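Local coordinates for protein diol-dehydratase (Roseburia inulinivorans, PDB 5I2A) that probably dehydrates 1,2-propanediol as a B12-independent lyase of the glycyl radical enzyme family, at residues A[99-111]-A[327-341]. Residues are numbered along the deposited sequence; the frame is centred on the assembly and turned at random.
Sequences EFETVETRSADPF and NKCRDAASAEGFAGY
R106 starts with CG wedged between its backbone N and carbonyl carbon (chi1 67°) and then runs extended to NE, a shape that carries its guanidinium across to the carbonyl of R330; D109, with CG beside its own backbone N (chi1 -71°), turns its carboxylate toward G340 and Y341. R106 and D109 belong to the loop between helices 94-97 and 115-125 of the pyruvate formate lyase-like fold; this loop packs on the short helix 332-335 and its flanking turns. The pairing illustrates how irregular chain is fixed inside a protein: polar side chains bind backbone groups of the neighbouring segment, from both sides. R106 meets R330 O end-on, NH1 at 2.7 Å and NH2 at 2.8 Å, with the oxygen near the guanidinium plane. NE and NH2 also hold D109 O within its own loop, while NH1 forms a salt bridge with E99 OE1, so the flat group has little freedom to rotate. E99 OE2 takes the N-H of A332, the first residue of the helix, on its syn lone pair at 2.8 Å; D331, at the N-cap, accepts from S334 N.

D109 OD1 receives G340 N on a syn lone pair, nearly straight, whereas Y341 N approaches OD2 from above the carboxylate plane. A water joins OD2 to R330 NH1 and F338 O; R330 itself is tied by NH2 to S342 O. D109 CB makes an off-centre CH-pi contact with the Y341 ring, and CG lies above the same face toward its rim. Y341 directs its edge at the face of F111 in an offset edge-to-face pair, planes 76° apart, and C329 CB sits over the F111 face, 3.8 Å from the ring centroid. At the far end of the tyrosine, the OH donates to P110 O at 2.7 Å, in the carbonyl plane and on a lone pair.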
ATOM      1  N   GLU A  99     -16.835  -3.553 -26.946  1.00 20.58           N
ATOM      2  CA  GLU A  99     -17.180  -2.669 -28.058  1.00 20.84           C
ATOM      3  C   GLU A  99     -16.409  -2.995 -29.333  1.00 18.45           C
ATOM      4  O   GLU A  99     -16.418  -2.204 -30.268  1.00 17.87           O
ATOM      5  CB  GLU A  99     -16.922  -1.197 -27.689  1.00 17.91           C
ATOM      6  CG  GLU A  99     -17.876  -0.642 -26.656  1.00 18.48           C
ATOM      7  CD  GLU A  99     -17.756   0.872 -26.476  1.00 20.75           C
ATOM      8  OE1 GLU A  99     -17.672   1.613 -27.487  1.00 16.24           O
ATOM      9  OE2 GLU A  99     -17.769   1.314 -25.311  1.00 18.31           O
ATOM     10  N   PHE A 100     -15.725  -4.133 -29.364  1.00 14.62           N
ATOM     11  CA  PHE A 100     -14.915  -4.484 -30.537  1.00 21.27           C
ATOM     12  C   PHE A 100     -15.673  -4.371 -31.866  1.00 20.66           C
ATOM     13  O   PHE A 100     -15.120  -3.914 -32.857  1.00 21.56           O
ATOM     14  CB  PHE A 100     -14.371  -5.909 -30.419  1.00 19.20           C
ATOM     15  CG  PHE A 100     -13.082  -6.018 -29.654  1.00 22.12           C
ATOM     16  CD1 PHE A 100     -12.413  -4.887 -29.218  1.00 20.24           C
ATOM     17  CD2 PHE A 100     -12.534  -7.268 -29.377  1.00 17.86           C
ATOM     18  CE1 PHE A 100     -11.233  -4.990 -28.525  1.00 18.74           C
ATOM     19  CE2 PHE A 100     -11.364  -7.376 -28.685  1.00 18.27           C
ATOM     20  CZ  PHE A 100     -10.704  -6.235 -28.258  1.00 19.18           C
ATOM     21  N   GLU A 101     -16.930  -4.798 -31.878  1.00 19.42           N
ATOM     22  CA  GLU A 101     -17.693  -4.873 -33.119  1.00 24.69           C
ATOM     23  C   GLU A 101     -18.445  -3.580 -33.437  1.00 23.59           C
ATOM     24  O   GLU A 101     -18.943  -3.409 -34.554  1.00 20.04           O
ATOM     25  CB  GLU A 101     -18.682  -6.049 -33.061  1.00 23.40           C
ATOM     26  CG  GLU A 101     -18.006  -7.385 -32.779  1.00 23.07           C
ATOM     27  CD  GLU A 101     -16.809  -7.609 -33.687  1.00 24.80           C
ATOM     28  OE1 GLU A 101     -17.003  -7.618 -34.917  1.00 30.29           O
ATOM     29  OE2 GLU A 101     -15.676  -7.748 -33.181  1.00 27.06           O
ATOM     30  N   THR A 102     -18.516  -2.668 -32.468  1.00 19.25           N
ATOM     31  CA  THR A 102     -19.357  -1.472 -32.605  1.00 19.61           C
ATOM     32  C   THR A 102     -18.607  -0.134 -32.576  1.00 20.87           C
ATOM     33  O   THR A 102     -19.167   0.896 -32.949  1.00 19.28           O
ATOM     34  CB  THR A 102     -20.417  -1.416 -31.489  1.00 19.54           C
ATOM     35  OG1 THR A 102     -19.772  -1.479 -30.213  1.00 20.16           O
ATOM     36  CG2 THR A 102     -21.403  -2.584 -31.613  1.00 23.49           C
ATOM     37  N   VAL A 103     -17.362  -0.139 -32.111  1.00 19.36           N
ATOM     38  CA  VAL A 103     -16.672   1.115 -31.874  1.00 17.41           C
ATOM     39  C   VAL A 103     -16.385   1.853 -33.187  1.00 20.40           C
ATOM     40  O   VAL A 103     -16.331   3.078 -33.206  1.00 18.10           O
ATOM     41  CB  VAL A 103     -15.370   0.906 -31.067  1.00 17.18           C
ATOM     42  CG1 VAL A 103     -14.354   0.058 -31.828  1.00 15.53           C
ATOM     43  CG2 VAL A 103     -14.774   2.254 -30.642  1.00 15.24           C
ATOM     44  N   GLU A 104     -16.261   1.123 -34.293  1.00 20.46           N
ATOM     45  CA  GLU A 104     -15.962   1.765 -35.577  1.00 17.69           C
ATOM     46  C   GLU A 104     -17.117   2.635 -36.068  1.00 18.74           C
ATOM     47  O   GLU A 104     -16.904   3.603 -36.780  1.00 20.04           O
ATOM     48  CB  GLU A 104     -15.607   0.725 -36.656  1.00 18.78           C
ATOM     49  CG  GLU A 104     -15.218   1.360 -38.001  1.00 19.69           C
ATOM     50  CD  GLU A 104     -14.748   0.357 -39.047  1.00 22.23           C
ATOM     51  OE1 GLU A 104     -14.484  -0.809 -38.704  1.00 24.11           O
ATOM     52  OE2 GLU A 104     -14.629   0.750 -40.220  1.00 25.35           O
ATOM     53  N   THR A 105     -18.338   2.301 -35.678  1.00 20.39           N
ATOM     54  CA  THR A 105     -19.498   3.006 -36.199  1.00 17.19           C
ATOM     55  C   THR A 105     -20.362   3.601 -35.103  1.00 21.84           C
ATOM     56  O   THR A 105     -21.486   3.989 -35.363  1.00 20.86           O
ATOM     57  CB  THR A 105     -20.371   2.063 -37.038  1.00 20.93           C
ATOM     58  OG1 THR A 105     -20.720   0.929 -36.239  1.00 25.21           O
ATOM     59  CG2 THR A 105     -19.613   1.585 -38.286  1.00 22.71           C
ATOM     60  N   ARG A 106     -19.857   3.656 -33.873  1.00 17.99           N
ATOM     61  CA  ARG A 106     -20.649   4.217 -32.787  1.00 19.15           C
ATOM     62  C   ARG A 106     -20.863   5.713 -33.010  1.00 19.27           C
ATOM     63  O   ARG A 106     -20.115   6.356 -33.737  1.00 17.47           O
ATOM     64  CB  ARG A 106     -19.985   3.962 -31.423  1.00 18.25           C
ATOM     65  CG  ARG A 106     -18.670   4.704 -31.204  1.00 19.54           C
ATOM     66  CD  ARG A 106     -18.006   4.311 -29.876  1.00 16.12           C
ATOM     67  NE  ARG A 106     -16.936   5.234 -29.520  1.00 16.18           N
ATOM     68  CZ  ARG A 106     -16.237   5.171 -28.395  1.00 16.98           C
ATOM     69  NH1 ARG A 106     -16.487   4.205 -27.511  1.00 16.37           N
ATOM     70  NH2 ARG A 106     -15.294   6.076 -28.151  1.00 11.99           N
ATOM     71  N   SER A 107     -21.884   6.260 -32.368  1.00 18.88           N
ATOM     72  CA  SER A 107     -22.317   7.623 -32.637  1.00 21.19           C
ATOM     73  C   SER A 107     -21.395   8.702 -32.044  1.00 22.67           C
ATOM     74  O   SER A 107     -21.336   9.815 -32.566  1.00 20.73           O
ATOM     75  CB  SER A 107     -23.734   7.821 -32.112  1.00 19.22           C
ATOM     76  OG  SER A 107     -23.763   7.651 -30.713  1.00 26.71           O
ATOM     77  N   ALA A 108     -20.687   8.391 -30.962  1.00 18.75           N
ATOM     78  CA  ALA A 108     -19.745   9.370 -30.402  1.00 18.12           C
ATOM     79  C   ALA A 108     -18.301   8.898 -30.489  1.00 15.18           C
ATOM     80  O   ALA A 108     -17.980   7.802 -30.042  1.00 17.26           O
ATOM     81  CB  ALA A 108     -20.107   9.684 -28.963  1.00 18.85           C
ATOM     82  N   ASP A 109     -17.439   9.734 -31.068  1.00 14.03           N
ATOM     83  CA  ASP A 109     -16.006   9.462 -31.166  1.00 14.09           C
ATOM     84  C   ASP A 109     -15.694   8.016 -31.618  1.00 17.64           C
ATOM     85  O   ASP A 109     -15.085   7.256 -30.872  1.00 16.21           O
ATOM     86  CB  ASP A 109     -15.308   9.738 -29.812  1.00 13.61           C
ATOM     87  CG  ASP A 109     -15.229  11.245 -29.458  1.00 16.64           C
ATOM     88  OD1 ASP A 109     -16.002  12.060 -30.013  1.00 18.03           O
ATOM     89  OD2 ASP A 109     -14.399  11.612 -28.594  1.00 16.74           O
ATOM     90  N   PRO A 110     -16.099   7.644 -32.845  1.00 20.42           N
ATOM     91  CA  PRO A 110     -15.782   6.293 -33.326  1.00 14.15           C
ATOM     92  C   PRO A 110     -14.280   6.089 -33.560  1.00 18.75           C
ATOM     93  O   PRO A 110     -13.560   7.049 -33.829  1.00 19.95           O
ATOM     94  CB  PRO A 110     -16.561   6.193 -34.645  1.00 17.04           C
ATOM     95  CG  PRO A 110     -16.658   7.660 -35.133  1.00 17.81           C
ATOM     96  CD  PRO A 110     -16.844   8.441 -33.846  1.00 15.37           C
ATOM     97  N   PHE A 111     -13.826   4.845 -33.435  1.00 15.54           N
ATOM     98  CA  PHE A 111     -12.441   4.460 -33.708  1.00 18.28           C
ATOM     99  C   PHE A 111     -12.413   3.193 -34.565  1.00 20.85           C
ATOM    100  O   PHE A 111     -13.173   2.262 -34.306  1.00 17.01           O
ATOM    101  CB  PHE A 111     -11.660   4.175 -32.415  1.00 16.03           C
ATOM    102  CG  PHE A 111     -11.196   5.393 -31.670  1.00 13.87           C
ATOM    103  CD1 PHE A 111     -12.062   6.099 -30.852  1.00 15.89           C
ATOM    104  CD2 PHE A 111      -9.875   5.795 -31.743  1.00 14.38           C
ATOM    105  CE1 PHE A 111     -11.628   7.209 -30.130  1.00 12.76           C
ATOM    106  CE2 PHE A 111      -9.435   6.914 -31.038  1.00 16.41           C
ATOM    107  CZ  PHE A 111     -10.320   7.620 -30.228  1.00 14.73           C
ATOM    108  N   ASN A 327      -4.677  11.203 -29.103  1.00 12.73           N
ATOM    109  CA  ASN A 327      -6.098  10.893 -28.959  1.00 11.74           C
ATOM    110  C   ASN A 327      -6.296   9.859 -27.841  1.00 14.03           C
ATOM    111  O   ASN A 327      -5.331   9.360 -27.263  1.00 13.15           O
ATOM    112  CB  ASN A 327      -6.676  10.386 -30.302  1.00 11.22           C
ATOM    113  CG  ASN A 327      -8.199  10.608 -30.446  1.00 11.18           C
ATOM    114  OD1 ASN A 327      -8.917  10.878 -29.480  1.00 12.53           O
ATOM    115  ND2 ASN A 327      -8.688  10.473 -31.681  1.00 14.99           N
ATOM    116  N   LYS A 328      -7.550   9.538 -27.553  1.00 11.72           N
ATOM    117  CA  LYS A 328      -7.898   8.654 -26.460  1.00 11.12           C
ATOM    118  C   LYS A 328      -9.267   8.039 -26.706  1.00 11.41           C
ATOM    119  O   LYS A 328     -10.230   8.753 -26.958  1.00 13.31           O
ATOM    120  CB  LYS A 328      -7.894   9.431 -25.131  1.00 11.16           C
ATOM    121  CG  LYS A 328      -8.361   8.663 -23.892  1.00 13.12           C
ATOM    122  CD  LYS A 328      -8.276   9.613 -22.658  1.00 14.51           C
ATOM    123  CE  LYS A 328      -8.815   9.007 -21.343  1.00 13.83           C
ATOM    124  NZ  LYS A 328      -8.602   9.988 -20.194  1.00 12.95           N
ATOM    125  N   CYS A 329      -9.373   6.722 -26.606  1.00 12.59           N
ATOM    126  CA  CYS A 329     -10.683   6.103 -26.793  1.00 12.11           C
ATOM    127  C   CYS A 329     -11.335   5.827 -25.447  1.00 13.10           C
ATOM    128  O   CYS A 329     -10.750   5.176 -24.595  1.00 16.72           O
ATOM    129  CB  CYS A 329     -10.576   4.804 -27.611  1.00 12.69           C
ATOM    130  SG  CYS A 329     -12.175   3.977 -27.836  1.00 16.16           S
ATOM    131  N   ARG A 330     -12.543   6.344 -25.265  1.00 15.85           N
ATOM    132  CA  ARG A 330     -13.315   6.137 -24.044  1.00 16.90           C
ATOM    133  C   ARG A 330     -14.510   5.253 -24.370  1.00 13.06           C
ATOM    134  O   ARG A 330     -14.963   5.255 -25.505  1.00 13.63           O
ATOM    135  CB  ARG A 330     -13.793   7.475 -23.453  1.00 13.85           C
ATOM    136  CG  ARG A 330     -12.682   8.510 -23.246  1.00 14.60           C
ATOM    137  CD  ARG A 330     -13.217   9.872 -22.773  1.00 13.00           C
ATOM    138  NE  ARG A 330     -12.123  10.829 -22.614  1.00 12.20           N
ATOM    139  CZ  ARG A 330     -11.595  11.536 -23.612  1.00 15.54           C
ATOM    140  NH1 ARG A 330     -12.066  11.399 -24.856  1.00 14.62           N
ATOM    141  NH2 ARG A 330     -10.587  12.365 -23.379  1.00 13.69           N
ATOM    142  N   ASP A 331     -15.035   4.532 -23.379  1.00 16.17           N
ATOM    143  CA  ASP A 331     -16.233   3.706 -23.590  1.00 15.84           C
ATOM    144  C   ASP A 331     -17.379   4.591 -24.052  1.00 17.10           C
ATOM    145  O   ASP A 331     -17.417   5.769 -23.717  1.00 18.58           O
ATOM    146  CB  ASP A 331     -16.637   2.944 -22.322  1.00 12.75           C
ATOM    147  CG  ASP A 331     -17.157   3.865 -21.226  1.00 16.17           C
ATOM    148  OD1 ASP A 331     -18.374   4.111 -21.179  1.00 17.36           O
ATOM    149  OD2 ASP A 331     -16.346   4.347 -20.417  1.00 13.92           O
ATOM    150  N   ALA A 332     -18.313   4.010 -24.795  1.00 14.24           N
ATOM    151  CA  ALA A 332     -19.333   4.784 -25.506  1.00 18.17           C
ATOM    152  C   ALA A 332     -20.116   5.726 -24.597  1.00 18.33           C
ATOM    153  O   ALA A 332     -20.325   6.886 -24.945  1.00 18.15           O
ATOM    154  CB  ALA A 332     -20.290   3.846 -26.239  1.00 20.42           C
ATOM    155  N   ALA A 333     -20.534   5.234 -23.433  1.00 16.23           N
ATOM    156  CA  ALA A 333     -21.268   6.066 -22.488  1.00 17.08           C
ATOM    157  C   ALA A 333     -20.390   7.225 -21.997  1.00 17.15           C
ATOM    158  O   ALA A 333     -20.816   8.377 -22.023  1.00 16.91           O
ATOM    159  CB  ALA A 333     -21.785   5.223 -21.302  1.00 16.59           C
ATOM    160  N   SER A 334     -19.166   6.923 -21.578  1.00 14.47           N
ATOM    161  CA  SER A 334     -18.227   7.975 -21.174  1.00 16.97           C
ATOM    162  C   SER A 334     -17.973   8.993 -22.297  1.00 17.50           C
ATOM    163  O   SER A 334     -17.952  10.191 -22.052  1.00 14.93           O
ATOM    164  CB  SER A 334     -16.896   7.378 -20.719  1.00 14.77           C
ATOM    165  OG  SER A 334     -17.039   6.668 -19.505  1.00 17.14           O
ATOM    166  N   ALA A 335     -17.820   8.500 -23.525  1.00 18.77           N
ATOM    167  CA  ALA A 335     -17.469   9.335 -24.670  1.00 16.04           C
ATOM    168  C   ALA A 335     -18.490  10.429 -24.929  1.00 16.70           C
ATOM    169  O   ALA A 335     -18.150  11.503 -25.412  1.00 16.55           O
ATOM    170  CB  ALA A 335     -17.306   8.484 -25.903  1.00 14.93           C
ATOM    171  N   GLU A 336     -19.741  10.163 -24.580  1.00 15.73           N
ATOM    172  CA  GLU A 336     -20.791  11.149 -24.752  1.00 19.40           C
ATOM    173  C   GLU A 336     -20.595  12.354 -23.850  1.00 18.53           C
ATOM    174  O   GLU A 336     -21.089  13.432 -24.150  1.00 12.72           O
ATOM    175  CB  GLU A 336     -22.152  10.522 -24.495  1.00 19.00           C
ATOM    176  CG  GLU A 336     -22.490   9.484 -25.536  1.00 26.59           C
ATOM    177  CD  GLU A 336     -23.944   9.142 -25.533  1.00 35.48           C
ATOM    178  OE1 GLU A 336     -24.544   9.138 -24.437  1.00 31.67           O
ATOM    179  OE2 GLU A 336     -24.487   8.896 -26.626  1.00 45.89           O
ATOM    180  N   GLY A 337     -19.862  12.169 -22.755  1.00 14.96           N
ATOM    181  CA  GLY A 337     -19.572  13.276 -21.859  1.00 14.59           C
ATOM    182  C   GLY A 337     -18.273  13.993 -22.178  1.00 14.36           C
ATOM    183  O   GLY A 337     -17.998  15.052 -21.619  1.00 13.43           O
ATOM    184  N   PHE A 338     -17.467  13.402 -23.059  1.00 13.84           N
ATOM    185  CA  PHE A 338     -16.202  13.994 -23.480  1.00 12.82           C
ATOM    186  C   PHE A 338     -16.109  13.979 -25.021  1.00 12.26           C
ATOM    187  O   PHE A 338     -15.113  13.545 -25.579  1.00 16.49           O
ATOM    188  CB  PHE A 338     -14.995  13.232 -22.897  1.00 14.04           C
ATOM    189  CG  PHE A 338     -14.921  13.202 -21.382  1.00 11.25           C
ATOM    190  CD1 PHE A 338     -14.364  14.251 -20.678  1.00 12.78           C
ATOM    191  CD2 PHE A 338     -15.364  12.089 -20.674  1.00 14.98           C
ATOM    192  CE1 PHE A 338     -14.257  14.204 -19.277  1.00 13.96           C
ATOM    193  CE2 PHE A 338     -15.267  12.033 -19.285  1.00 13.12           C
ATOM    194  CZ  PHE A 338     -14.712  13.091 -18.587  1.00 12.45           C
ATOM    195  N   ALA A 339     -17.149  14.432 -25.698  1.00 15.25           N
ATOM    196  CA  ALA A 339     -17.280  14.160 -27.136  1.00 16.41           C
ATOM    197  C   ALA A 339     -16.417  15.104 -27.967  1.00 15.74           C
ATOM    198  O   ALA A 339     -16.253  16.257 -27.608  1.00 15.43           O
ATOM    199  CB  ALA A 339     -18.728  14.271 -27.559  1.00 11.38           C
ATOM    200  N   GLY A 340     -15.883  14.611 -29.079  1.00 14.44           N
ATOM    201  CA  GLY A 340     -15.127  15.457 -29.996  1.00 15.74           C
ATOM    202  C   GLY A 340     -13.637  15.151 -30.015  1.00 11.76           C
ATOM    203  O   GLY A 340     -12.855  15.931 -30.525  1.00 12.63           O
ATOM    204  N   TYR A 341     -13.255  14.012 -29.448  1.00 11.54           N
ATOM    205  CA  TYR A 341     -11.860  13.560 -29.432  1.00 13.71           C
ATOM    206  C   TYR A 341     -10.892  14.483 -28.674  1.00 16.08           C
ATOM    207  O   TYR A 341      -9.694  14.393 -28.879  1.00 16.33           O
ATOM    208  CB  TYR A 341     -11.331  13.387 -30.860  1.00 14.51           C
ATOM    209  CG  TYR A 341     -12.081  12.391 -31.724  1.00 12.65           C
ATOM    210  CD1 TYR A 341     -11.982  11.033 -31.493  1.00  9.52           C
ATOM    211  CD2 TYR A 341     -12.854  12.822 -32.797  1.00 14.82           C
ATOM    212  CE1 TYR A 341     -12.645  10.115 -32.292  1.00 13.25           C
ATOM    213  CE2 TYR A 341     -13.516  11.914 -33.617  1.00 18.17           C
ATOM    214  CZ  TYR A 341     -13.405  10.562 -33.361  1.00 17.35           C
ATOM    215  OH  TYR A 341     -14.063   9.667 -34.156  1.00 15.11           O
TER
HETATM  216  O   HOH W   1     -24.028   9.737 -29.110  1.00 32.00           O
HETATM  217  O   HOH W   2     -14.572  10.730 -25.995  1.00 17.35           O